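Local atomic coordinates of transcriptional regulator (Rhodococcus jostii, PDB entry 5CYV), a protein that binds p-coumaroyl-CoA and, as a MarR-family regulator, probably binds DNA to control genes of p-hydroxycinnamate metabolism. Residues Cys47-Ala50 / Glu51-Gln55. Numbering follows the deposited sequence.
Sequences CEQA and EGVNQ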
ATOM      1  N   CYS B  47      -9.932 -16.522  11.556  1.00 18.26           N
ATOM      2  CA  CYS B  47      -9.327 -17.837  11.871  1.00 19.86           C
ATOM      3  C   CYS B  47      -8.357 -17.751  13.056  1.00 22.10           C
ATOM      4  O   CYS B  47      -8.085 -18.758  13.715  1.00 23.47           O
ATOM      5  CB  CYS B  47      -8.629 -18.407  10.641  1.00 19.84           C
ATOM      6  SG  CYS B  47      -9.804 -18.997   9.381  1.00 21.40           S
ATOM      7  N   GLU B  48      -7.774 -16.562  13.277  1.00 20.23           N
ATOM      8  CA  GLU B  48      -6.805 -16.419  14.358  1.00 21.69           C
ATOM      9  C   GLU B  48      -7.415 -16.640  15.743  1.00 25.25           C
ATOM     10  O   GLU B  48      -6.668 -16.817  16.687  1.00 26.48           O
ATOM     11  CB  GLU B  48      -6.144 -15.046  14.329  1.00 22.63           C
ATOM     12  CG  GLU B  48      -5.206 -14.932  13.144  1.00 23.72           C
ATOM     13  CD  GLU B  48      -4.624 -13.514  12.953  1.00 27.20           C
ATOM     14  OE1 GLU B  48      -4.920 -12.598  13.772  1.00 25.65           O
ATOM     15  OE2 GLU B  48      -3.837 -13.365  11.962  1.00 23.64           O
ATOM     16  N   GLN B  49      -8.751 -16.580  15.862  1.00 23.25           N
ATOM     17  CA  GLN B  49      -9.430 -16.693  17.136  1.00 25.50           C
ATOM     18  C   GLN B  49     -10.192 -17.996  17.145  1.00 24.84           C
ATOM     19  O   GLN B  49     -10.807 -18.364  16.138  1.00 25.30           O
ATOM     20  CB  GLN B  49     -10.411 -15.524  17.326  1.00 30.17           C
ATOM     21  CG  GLN B  49      -9.766 -14.153  16.997  1.00 30.58           C
ATOM     22  CD  GLN B  49      -8.622 -13.858  17.962  1.00 34.43           C
ATOM     23  OE1 GLN B  49      -8.652 -14.299  19.124  1.00 35.59           O
ATOM     24  NE2 GLN B  49      -7.626 -13.123  17.511  1.00 34.40           N
ATOM     25  N   ALA B  50     -10.251 -18.634  18.292  1.00 28.15           N
ATOM     26  CA  ALA B  50     -10.999 -19.876  18.387  1.00 32.68           C
ATOM     27  C   ALA B  50     -12.482 -19.660  18.260  1.00 26.01           C
ATOM     28  O   ALA B  50     -13.175 -20.420  17.582  1.00 31.60           O
ATOM     29  CB  ALA B  50     -10.686 -20.584  19.717  1.00 35.15           C
ATOM     30  N   GLU B  51     -12.990 -18.618  18.884  1.00 29.22           N
ATOM     31  CA  GLU B  51     -14.422 -18.422  18.865  1.00 30.43           C
ATOM     32  C   GLU B  51     -14.894 -17.403  17.843  1.00 26.36           C
ATOM     33  O   GLU B  51     -16.099 -17.280  17.600  1.00 28.62           O
ATOM     34  CB  GLU B  51     -14.898 -18.007  20.253  1.00 38.73           C
ATOM     35  CG  GLU B  51     -14.767 -19.122  21.285  1.00 45.01           C
ATOM     36  CD  GLU B  51     -15.614 -20.361  20.951  1.00 54.85           C
ATOM     37  OE1 GLU B  51     -16.760 -20.206  20.465  1.00 39.37           O
ATOM     38  OE2 GLU B  51     -15.120 -21.493  21.172  1.00 58.76           O
ATOM     39  N   GLY B  52     -13.962 -16.708  17.221  1.00 24.24           N
ATOM     40  CA  GLY B  52     -14.318 -15.641  16.301  1.00 20.65           C
ATOM     41  C   GLY B  52     -13.735 -14.310  16.722  1.00 23.53           C
ATOM     42  O   GLY B  52     -13.226 -14.161  17.834  1.00 26.99           O
ATOM     43  N   VAL B  53     -13.902 -13.344  15.827  1.00 20.50           N
ATOM     44  CA  VAL B  53     -13.349 -12.005  15.986  1.00 22.57           C
ATOM     45  C   VAL B  53     -14.467 -10.972  15.832  1.00 20.80           C
ATOM     46  O   VAL B  53     -15.388 -11.105  15.014  1.00 22.94           O
ATOM     47  CB  VAL B  53     -12.225 -11.726  14.963  1.00 21.73           C
ATOM     48  CG1 VAL B  53     -12.767 -11.702  13.540  1.00 22.44           C
ATOM     49  CG2 VAL B  53     -11.515 -10.409  15.297  1.00 24.79           C
ATOM     50  N   ASN B  54     -14.360  -9.927  16.643  1.00 23.84           N
ATOM     51  CA  ASN B  54     -15.269  -8.806  16.588  1.00 26.89           C
ATOM     52  C   ASN B  54     -15.113  -7.899  15.368  1.00 26.30           C
ATOM     53  O   ASN B  54     -14.002  -7.662  14.925  1.00 23.72           O
ATOM     54  CB  ASN B  54     -14.985  -8.023  17.896  1.00 45.00           C
ATOM     55  CG  ASN B  54     -15.999  -6.986  18.224  1.00 53.24           C
ATOM     56  OD1 ASN B  54     -16.407  -6.195  17.384  1.00 52.25           O
ATOM     57  ND2 ASN B  54     -16.380  -6.939  19.494  1.00 68.43           N
ATOM     58  N   GLN B  55     -16.208  -7.457  14.766  1.00 23.58           N
ATOM     59  CA  GLN B  55     -16.156  -6.575  13.587  1.00 24.99           C
ATOM     60  C   GLN B  55     -15.279  -5.343  13.827  1.00 27.03           C
ATOM     61  O   GLN B  55     -14.536  -4.893  12.918  1.00 23.39           O
ATOM     62  CB  GLN B  55     -17.584  -6.145  13.194  1.00 27.90           C
ATOM     63  CG  GLN B  55     -17.713  -5.288  11.916  1.00 29.15           C
ATOM     64  CD  GLN B  55     -19.053  -4.561  11.841  1.00 43.12           C
ATOM     65  OE1 GLN B  55     -19.202  -3.440  12.330  1.00 46.78           O
ATOM     66  NE2 GLN B  55     -20.031  -5.203  11.230  1.00 43.52           N
TER
HETATM   67  O   HOH W   1     -14.764 -22.948  18.501  1.00 51.34           O
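Gln49 and Gly52 meet across a type I beta turn at the surface, with Ala50 and Glu51 at its corner. Gln49 CA and Gly52 CA are 5.1 Å apart, but the turn lacks the closing hydrogen bond from Gly52 N to Gln49 O. The close part lies across the open end of the turn. There Gln49 CB sits 3.2 Å from Gly52 O, and Gln49 CG follows at 3.6 Å from the same Gly52 O. This is van der Waals contact of aliphatic carbons with a carbonyl oxygen. Val53 adds to it from the next position, its CB 4.0 Å from Gln49 CG. The Gln49 chain bends at its second torsion (chi2 -64°), and its amide then leads away from the 51-55 segment. Gly52 has a positive phi of 121°. At these backbone angles a CB would run into Glu51 O, a strain that glycine avoids.

The outer side is looser and wet. The CA-CB bond of Glu51 leads off from the 47-50 segment, while the bend at chi2 (-62°) brings the carboxylate back alongside the Ala50 carbonyl. One water bridges the two residues. It donates to Ala50 O and to Glu51 OE2, each at 3.1 Å. No direct hydrogen bond joins the two segments.

Arg103 donates to the carbonyls of Cys47 and Gln49, and Val53 makes backbone hydrogen bonds with Ile96 of strand 94-98. Glu48 OE2 accepts from Leu7 N of the second subunit.

Asn54 OD1 caps Arg56 N at the start of helix 55-62. The loop, a beta turn followed by an N-cap, connects helix 37-47 to helix 55-62, within the winged helix-turn-helix fold of MarR-family regulators.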